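Local coordinates for RNA-dependent RNA Polymerase (Bombyx mori cytoplasmic polyhedrosis virus, PDB 6TZ0), which catalyses RNA-templated RNA synthesis, making plus strands in conservative transcription and probably the complementary minus strands during genome replication, at residues Q522-Y534 and L1143-P1155. Numbering follows the deposited sequence.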
ATOM      1  N   GLN A 522     -14.590  -4.009   8.981  1.00 49.80           N
ATOM      2  CA  GLN A 522     -13.618  -5.108   9.034  1.00 49.80           C
ATOM      3  C   GLN A 522     -13.381  -5.372  10.518  1.00 49.80           C
ATOM      4  O   GLN A 522     -12.467  -4.809  11.124  1.00 49.80           O
ATOM      5  CB  GLN A 522     -12.316  -4.797   8.301  1.00 49.80           C
ATOM      6  CG  GLN A 522     -12.415  -4.762   6.777  1.00 49.80           C
ATOM      7  CD  GLN A 522     -12.812  -3.401   6.244  1.00 49.80           C
ATOM      8  OE1 GLN A 522     -12.677  -2.393   6.934  1.00 49.80           O
ATOM      9  NE2 GLN A 522     -13.308  -3.365   5.012  1.00 49.80           N
ATOM     10  N   ALA A 523     -14.212  -6.237  11.096  1.00 46.01           N
ATOM     11  CA  ALA A 523     -14.123  -6.578  12.506  1.00 46.01           C
ATOM     12  C   ALA A 523     -13.736  -8.025  12.746  1.00 46.01           C
ATOM     13  O   ALA A 523     -13.528  -8.406  13.901  1.00 46.01           O
ATOM     14  CB  ALA A 523     -15.454  -6.293  13.214  1.00 46.01           C
ATOM     15  N   GLY A 524     -13.645  -8.838  11.697  1.00 42.38           N
ATOM     16  CA  GLY A 524     -13.238 -10.217  11.838  1.00 42.38           C
ATOM     17  C   GLY A 524     -14.325 -11.172  12.263  1.00 42.38           C
ATOM     18  O   GLY A 524     -14.041 -12.356  12.459  1.00 42.38           O
ATOM     19  N   ASN A 525     -15.560 -10.702  12.409  1.00 41.75           N
ATOM     20  CA  ASN A 525     -16.669 -11.565  12.787  1.00 41.75           C
ATOM     21  C   ASN A 525     -17.800 -11.440  11.778  1.00 41.75           C
ATOM     22  O   ASN A 525     -17.601 -10.911  10.681  1.00 41.75           O
ATOM     23  CB  ASN A 525     -17.138 -11.268  14.214  1.00 41.75           C
ATOM     24  CG  ASN A 525     -17.458  -9.806  14.449  1.00 41.75           C
ATOM     25  OD1 ASN A 525     -17.428  -8.988  13.533  1.00 41.75           O
ATOM     26  ND2 ASN A 525     -17.741  -9.466  15.695  1.00 41.75           N
ATOM     27  N   ALA A 526     -18.981 -11.941  12.120  1.00 40.09           N
ATOM     28  CA  ALA A 526     -20.100 -11.955  11.188  1.00 40.09           C
ATOM     29  C   ALA A 526     -20.767 -10.596  10.985  1.00 40.09           C
ATOM     30  O   ALA A 526     -21.751 -10.530  10.244  1.00 40.09           O
ATOM     31  CB  ALA A 526     -21.146 -12.970  11.644  1.00 40.09           C
ATOM     32  N   PHE A 527     -20.281  -9.514  11.601  1.00 44.93           N
ATOM     33  CA  PHE A 527     -20.831  -8.202  11.277  1.00 44.93           C
ATOM     34  C   PHE A 527     -20.402  -7.716   9.904  1.00 44.93           C
ATOM     35  O   PHE A 527     -21.036  -6.808   9.360  1.00 44.93           O
ATOM     36  CB  PHE A 527     -20.422  -7.133  12.291  1.00 44.93           C
ATOM     37  CG  PHE A 527     -21.062  -7.272  13.638  1.00 44.93           C
ATOM     38  CD1 PHE A 527     -22.423  -7.089  13.789  1.00 44.93           C
ATOM     39  CD2 PHE A 527     -20.285  -7.471  14.770  1.00 44.93           C
ATOM     40  CE1 PHE A 527     -23.013  -7.188  15.032  1.00 44.93           C
ATOM     41  CE2 PHE A 527     -20.865  -7.555  16.022  1.00 44.93           C
ATOM     42  CZ  PHE A 527     -22.231  -7.419  16.152  1.00 44.93           C
ATOM     43  N   ASP A 528     -19.334  -8.285   9.346  1.00 42.69           N
ATOM     44  CA  ASP A 528     -18.820  -7.826   8.063  1.00 42.69           C
ATOM     45  C   ASP A 528     -19.725  -8.240   6.917  1.00 42.69           C
ATOM     46  O   ASP A 528     -19.780  -7.553   5.893  1.00 42.69           O
ATOM     47  CB  ASP A 528     -17.424  -8.392   7.840  1.00 42.69           C
ATOM     48  CG  ASP A 528     -16.431  -7.912   8.867  1.00 42.69           C
ATOM     49  OD1 ASP A 528     -16.595  -6.788   9.379  1.00 42.69           O
ATOM     50  OD2 ASP A 528     -15.486  -8.669   9.173  1.00 42.69           O
ATOM     51  N   ILE A 529     -20.434  -9.350   7.071  1.00 35.36           N
ATOM     52  CA  ILE A 529     -21.243  -9.931   6.013  1.00 35.36           C
ATOM     53  C   ILE A 529     -22.733  -9.747   6.285  1.00 35.36           C
ATOM     54  O   ILE A 529     -23.553 -10.422   5.674  1.00 35.36           O
ATOM     55  CB  ILE A 529     -20.896 -11.412   5.811  1.00 35.36           C
ATOM     56  CG1 ILE A 529     -21.097 -12.184   7.113  1.00 35.36           C
ATOM     57  CG2 ILE A 529     -19.478 -11.559   5.359  1.00 35.36           C
ATOM     58  CD1 ILE A 529     -20.896 -13.665   6.982  1.00 35.36           C
ATOM     59  N   GLY A 530     -23.090  -8.837   7.192  1.00 35.46           N
ATOM     60  CA  GLY A 530     -24.475  -8.714   7.612  1.00 35.46           C
ATOM     61  C   GLY A 530     -25.393  -8.140   6.554  1.00 35.46           C
ATOM     62  O   GLY A 530     -26.557  -8.538   6.459  1.00 35.46           O
ATOM     63  N   GLU A 531     -24.888  -7.217   5.738  1.00 36.79           N
ATOM     64  CA  GLU A 531     -25.717  -6.656   4.679  1.00 36.79           C
ATOM     65  C   GLU A 531     -25.940  -7.661   3.561  1.00 36.79           C
ATOM     66  O   GLU A 531     -27.019  -7.696   2.965  1.00 36.79           O
ATOM     67  CB  GLU A 531     -25.096  -5.372   4.134  1.00 36.79           C
ATOM     68  CG  GLU A 531     -24.984  -4.266   5.168  1.00 36.79           C
ATOM     69  CD  GLU A 531     -26.331  -3.801   5.712  1.00 36.79           C
ATOM     70  OE1 GLU A 531     -27.334  -3.820   4.966  1.00 36.79           O
ATOM     71  OE2 GLU A 531     -26.382  -3.412   6.898  1.00 36.79           O
ATOM     72  N   MET A 532     -24.944  -8.497   3.272  1.00 33.11           N
ATOM     73  CA  MET A 532     -25.138  -9.546   2.277  1.00 33.11           C
ATOM     74  C   MET A 532     -26.074 -10.627   2.795  1.00 33.11           C
ATOM     75  O   MET A 532     -26.904 -11.152   2.045  1.00 33.11           O
ATOM     76  CB  MET A 532     -23.798 -10.155   1.885  1.00 33.11           C
ATOM     77  CG  MET A 532     -22.906  -9.219   1.128  1.00 33.11           C
ATOM     78  SD  MET A 532     -21.368  -9.988   0.592  1.00 33.11           S
ATOM     79  CE  MET A 532     -20.465 -10.012   2.125  1.00 33.11           C
ATOM     80  N   LEU A 533     -25.942 -10.972   4.074  1.00 31.32           N
ATOM     81  CA  LEU A 533     -26.860 -11.900   4.723  1.00 31.32           C
ATOM     82  C   LEU A 533     -28.290 -11.376   4.739  1.00 31.32           C
ATOM     83  O   LEU A 533     -29.232 -12.160   4.603  1.00 31.32           O
ATOM     84  CB  LEU A 533     -26.358 -12.181   6.136  1.00 31.32           C
ATOM     85  CG  LEU A 533     -25.514 -13.419   6.442  1.00 31.32           C
ATOM     86  CD1 LEU A 533     -24.366 -13.622   5.513  1.00 31.32           C
ATOM     87  CD2 LEU A 533     -24.944 -13.173   7.815  1.00 31.32           C
ATOM     88  N   TYR A 534     -28.472 -10.060   4.860  1.00 31.31           N
ATOM     89  CA  TYR A 534     -29.815  -9.497   4.765  1.00 31.31           C
ATOM     90  C   TYR A 534     -30.323  -9.503   3.327  1.00 31.31           C
ATOM     91  O   TYR A 534     -31.421  -9.996   3.054  1.00 31.31           O
ATOM     92  CB  TYR A 534     -29.847  -8.082   5.334  1.00 31.31           C
ATOM     93  CG  TYR A 534     -31.201  -7.439   5.190  1.00 31.31           C
ATOM     94  CD1 TYR A 534     -32.274  -7.876   5.949  1.00 31.31           C
ATOM     95  CD2 TYR A 534     -31.412  -6.404   4.292  1.00 31.31           C
ATOM     96  CE1 TYR A 534     -33.509  -7.310   5.822  1.00 31.31           C
ATOM     97  CE2 TYR A 534     -32.654  -5.831   4.155  1.00 31.31           C
ATOM     98  CZ  TYR A 534     -33.696  -6.288   4.925  1.00 31.31           C
ATOM     99  OH  TYR A 534     -34.938  -5.720   4.808  1.00 31.31           O
ATOM    100  N   LEU A1143     -10.214 -14.278  23.763  1.00 45.21           N
ATOM    101  CA  LEU A1143     -10.792 -14.900  22.573  1.00 45.21           C
ATOM    102  C   LEU A1143     -10.434 -14.068  21.345  1.00 45.21           C
ATOM    103  O   LEU A1143      -9.652 -13.121  21.418  1.00 45.21           O
ATOM    104  CB  LEU A1143     -12.312 -15.054  22.670  1.00 45.21           C
ATOM    105  CG  LEU A1143     -12.924 -16.244  23.416  1.00 45.21           C
ATOM    106  CD1 LEU A1143     -12.271 -17.545  22.985  1.00 45.21           C
ATOM    107  CD2 LEU A1143     -12.898 -16.088  24.898  1.00 45.21           C
ATOM    108  N   SER A1144     -11.020 -14.426  20.210  1.00 44.80           N
ATOM    109  CA  SER A1144     -10.751 -13.763  18.944  1.00 44.80           C
ATOM    110  C   SER A1144     -12.030 -13.658  18.128  1.00 44.80           C
ATOM    111  O   SER A1144     -12.913 -14.513  18.242  1.00 44.80           O
ATOM    112  CB  SER A1144      -9.682 -14.527  18.148  1.00 44.80           C
ATOM    113  OG  SER A1144      -9.425 -13.911  16.901  1.00 44.80           O
ATOM    114  N   PRO A1145     -12.170 -12.606  17.316  1.00 42.71           N
ATOM    115  CA  PRO A1145     -13.374 -12.490  16.479  1.00 42.71           C
ATOM    116  C   PRO A1145     -13.463 -13.522  15.368  1.00 42.71           C
ATOM    117  O   PRO A1145     -14.577 -13.903  14.997  1.00 42.71           O
ATOM    118  CB  PRO A1145     -13.271 -11.067  15.918  1.00 42.71           C
ATOM    119  CG  PRO A1145     -12.432 -10.344  16.894  1.00 42.71           C
ATOM    120  CD  PRO A1145     -11.430 -11.334  17.380  1.00 42.71           C
ATOM    121  N   ARG A1146     -12.338 -13.977  14.809  1.00 41.41           N
ATOM    122  CA  ARG A1146     -12.386 -15.078  13.852  1.00 41.41           C
ATOM    123  C   ARG A1146     -12.737 -16.394  14.521  1.00 41.41           C
ATOM    124  O   ARG A1146     -13.236 -17.306  13.857  1.00 41.41           O
ATOM    125  CB  ARG A1146     -11.048 -15.217  13.128  1.00 41.41           C
ATOM    126  CG  ARG A1146     -10.711 -14.062  12.229  1.00 41.41           C
ATOM    127  CD  ARG A1146     -11.595 -14.088  11.006  1.00 41.41           C
ATOM    128  NE  ARG A1146     -11.313 -12.988  10.095  1.00 41.41           N
ATOM    129  CZ  ARG A1146     -12.018 -12.741   9.000  1.00 41.41           C
ATOM    130  NH1 ARG A1146     -11.699 -11.718   8.223  1.00 41.41           N
ATOM    131  NH2 ARG A1146     -13.042 -13.519   8.682  1.00 41.41           N
ATOM    132  N   GLN A1147     -12.481 -16.505  15.819  1.00 41.94           N
ATOM    133  CA  GLN A1147     -12.789 -17.715  16.564  1.00 41.94           C
ATOM    134  C   GLN A1147     -14.272 -17.768  16.917  1.00 41.94           C
ATOM    135  O   GLN A1147     -14.924 -18.803  16.749  1.00 41.94           O
ATOM    136  CB  GLN A1147     -11.912 -17.757  17.818  1.00 41.94           C
ATOM    137  CG  GLN A1147     -11.942 -19.052  18.587  1.00 41.94           C
ATOM    138  CD  GLN A1147     -11.023 -19.026  19.786  1.00 41.94           C
ATOM    139  OE1 GLN A1147     -10.449 -17.991  20.117  1.00 41.94           O
ATOM    140  NE2 GLN A1147     -10.858 -20.170  20.428  1.00 41.94           N
ATOM    141  N   LEU A1148     -14.809 -16.661  17.424  1.00 41.10           N
ATOM    142  CA  LEU A1148     -16.229 -16.530  17.758  1.00 41.10           C
ATOM    143  C   LEU A1148     -16.928 -15.734  16.655  1.00 41.10           C
ATOM    144  O   LEU A1148     -17.365 -14.601  16.847  1.00 41.10           O
ATOM    145  CB  LEU A1148     -16.391 -15.852  19.122  1.00 41.10           C
ATOM    146  CG  LEU A1148     -16.300 -16.547  20.490  1.00 41.10           C
ATOM    147  CD1 LEU A1148     -17.461 -17.426  20.788  1.00 41.10           C
ATOM    148  CD2 LEU A1148     -15.067 -17.390  20.609  1.00 41.10           C
ATOM    149  N   PHE A1149     -17.029 -16.354  15.481  1.00 36.75           N
ATOM    150  CA  PHE A1149     -17.419 -15.629  14.272  1.00 36.75           C
ATOM    151  C   PHE A1149     -18.922 -15.355  14.234  1.00 36.75           C
ATOM    152  O   PHE A1149     -19.346 -14.199  14.189  1.00 36.75           O
ATOM    153  CB  PHE A1149     -16.957 -16.427  13.052  1.00 36.75           C
ATOM    154  CG  PHE A1149     -17.201 -15.764  11.728  1.00 36.75           C
ATOM    155  CD1 PHE A1149     -16.349 -14.778  11.264  1.00 36.75           C
ATOM    156  CD2 PHE A1149     -18.244 -16.172  10.922  1.00 36.75           C
ATOM    157  CE1 PHE A1149     -16.564 -14.181  10.036  1.00 36.75           C
ATOM    158  CE2 PHE A1149     -18.459 -15.582   9.698  1.00 36.75           C
ATOM    159  CZ  PHE A1149     -17.619 -14.585   9.253  1.00 36.75           C
ATOM    160  N   PHE A1150     -19.744 -16.405  14.253  1.00 35.48           N
ATOM    161  CA  PHE A1150     -21.189 -16.252  14.394  1.00 35.48           C
ATOM    162  C   PHE A1150     -21.663 -16.236  15.838  1.00 35.48           C
ATOM    163  O   PHE A1150     -22.829 -15.917  16.083  1.00 35.48           O
ATOM    164  CB  PHE A1150     -21.952 -17.368  13.671  1.00 35.48           C
ATOM    165  CG  PHE A1150     -22.078 -17.169  12.196  1.00 35.48           C
ATOM    166  CD1 PHE A1150     -22.947 -16.221  11.689  1.00 35.48           C
ATOM    167  CD2 PHE A1150     -21.381 -17.971  11.315  1.00 35.48           C
ATOM    168  CE1 PHE A1150     -23.081 -16.047  10.330  1.00 35.48           C
ATOM    169  CE2 PHE A1150     -21.514 -17.805   9.957  1.00 35.48           C
ATOM    170  CZ  PHE A1150     -22.368 -16.843   9.463  1.00 35.48           C
ATOM    171  N   LEU A1151     -20.807 -16.567  16.790  1.00 37.59           N
ATOM    172  CA  LEU A1151     -21.222 -16.741  18.170  1.00 37.59           C
ATOM    173  C   LEU A1151     -21.049 -15.444  18.956  1.00 37.59           C
ATOM    174  O   LEU A1151     -20.356 -14.518  18.536  1.00 37.59           O
ATOM    175  CB  LEU A1151     -20.434 -17.874  18.814  1.00 37.59           C
ATOM    176  CG  LEU A1151     -20.906 -19.322  18.762  1.00 37.59           C
ATOM    177  CD1 LEU A1151     -22.185 -19.408  19.535  1.00 37.59           C
ATOM    178  CD2 LEU A1151     -21.098 -19.848  17.351  1.00 37.59           C
ATOM    179  N   SER A1152     -21.687 -15.392  20.121  1.00 41.94           N
ATOM    180  CA  SER A1152     -21.803 -14.147  20.867  1.00 41.94           C
ATOM    181  C   SER A1152     -20.547 -13.848  21.671  1.00 41.94           C
ATOM    182  O   SER A1152     -19.922 -14.745  22.241  1.00 41.94           O
ATOM    183  CB  SER A1152     -23.002 -14.197  21.809  1.00 41.94           C
ATOM    184  OG  SER A1152     -22.784 -15.115  22.858  1.00 41.94           O
ATOM    185  N   ASP A1153     -20.197 -12.567  21.730  1.00 46.50           N
ATOM    186  CA  ASP A1153     -19.072 -12.075  22.508  1.00 46.50           C
ATOM    187  C   ASP A1153     -19.424 -11.811  23.962  1.00 46.50           C
ATOM    188  O   ASP A1153     -18.558 -11.367  24.720  1.00 46.50           O
ATOM    189  CB  ASP A1153     -18.536 -10.779  21.894  1.00 46.50           C
ATOM    190  CG  ASP A1153     -17.870 -10.996  20.559  1.00 46.50           C
ATOM    191  OD1 ASP A1153     -17.328 -12.097  20.333  1.00 46.50           O
ATOM    192  OD2 ASP A1153     -17.881 -10.058  19.735  1.00 46.50           O
ATOM    193  N   ASN A1154     -20.664 -12.058  24.370  1.00 45.37           N
ATOM    194  CA  ASN A1154     -21.123 -11.617  25.670  1.00 45.37           C
ATOM    195  C   ASN A1154     -21.212 -12.809  26.605  1.00 45.37           C
ATOM    196  O   ASN A1154     -21.882 -13.796  26.270  1.00 45.37           O
ATOM    197  CB  ASN A1154     -22.479 -10.936  25.545  1.00 45.37           C
ATOM    198  CG  ASN A1154     -22.823 -10.087  26.750  1.00 45.37           C
ATOM    199  OD1 ASN A1154     -22.059 -10.001  27.704  1.00 45.37           O
ATOM    200  ND2 ASN A1154     -23.979  -9.443  26.704  1.00 45.37           N
ATOM    201  N   PRO A1155     -20.551 -12.774  27.766  1.00 43.64           N
ATOM    202  CA  PRO A1155     -20.713 -13.858  28.745  1.00 43.64           C
ATOM    203  C   PRO A1155     -22.079 -13.909  29.407  1.00 43.64           C
ATOM    204  O   PRO A1155     -22.371 -14.896  30.090  1.00 43.64           O
ATOM    205  CB  PRO A1155     -19.621 -13.554  29.775  1.00 43.64           C
ATOM    206  CG  PRO A1155     -18.624 -12.747  29.036  1.00 43.64           C
ATOM    207  CD  PRO A1155     -19.408 -11.911  28.094  1.00 43.64           C
TER
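A526 meets F1149 where a type I beta turn of the polymerase domain, N525-D528, packs on a C-terminal-region loop between strands 1141-1142 and 1162-1163, away from the metal and nucleotide sites. One backbone hydrogen bond crosses the contact, A526 N to F1149 O at 3.1 Å; its N-H...O angle of 144° is bent, and the donor stands above the carbonyl plane. The same A526 N lies over the centre of one face of the F1149 ring. Having CG anti to the backbone N (chi1 -176°) places that ring beside the G524-A526 backbone, with CE1 3.5 Å from N525 C, while G524 O meets the ring edge. Apolar contacts extend the interface toward helix 530-535: A526 CB is 3.7 Å from F1150 CD1, I529 CD1 reaches both phenylalanine rings, and L533 CD2 meets the F1150 ring at its edge. The F732 ring also meets that of F1149, the planes about 30° apart. Within 522-534, the D528 carboxylate fastens the approach to the turn, OD1 accepting A523 N through its syn lone pair and OD2 accepting G524 N. P1145 CB lies 3.3 Å from A523 O. R1146, bent at its second torsion, sets CD 3.3 Å from G524 O, and G524 CA lies over one guanidinium face, offset toward its rim.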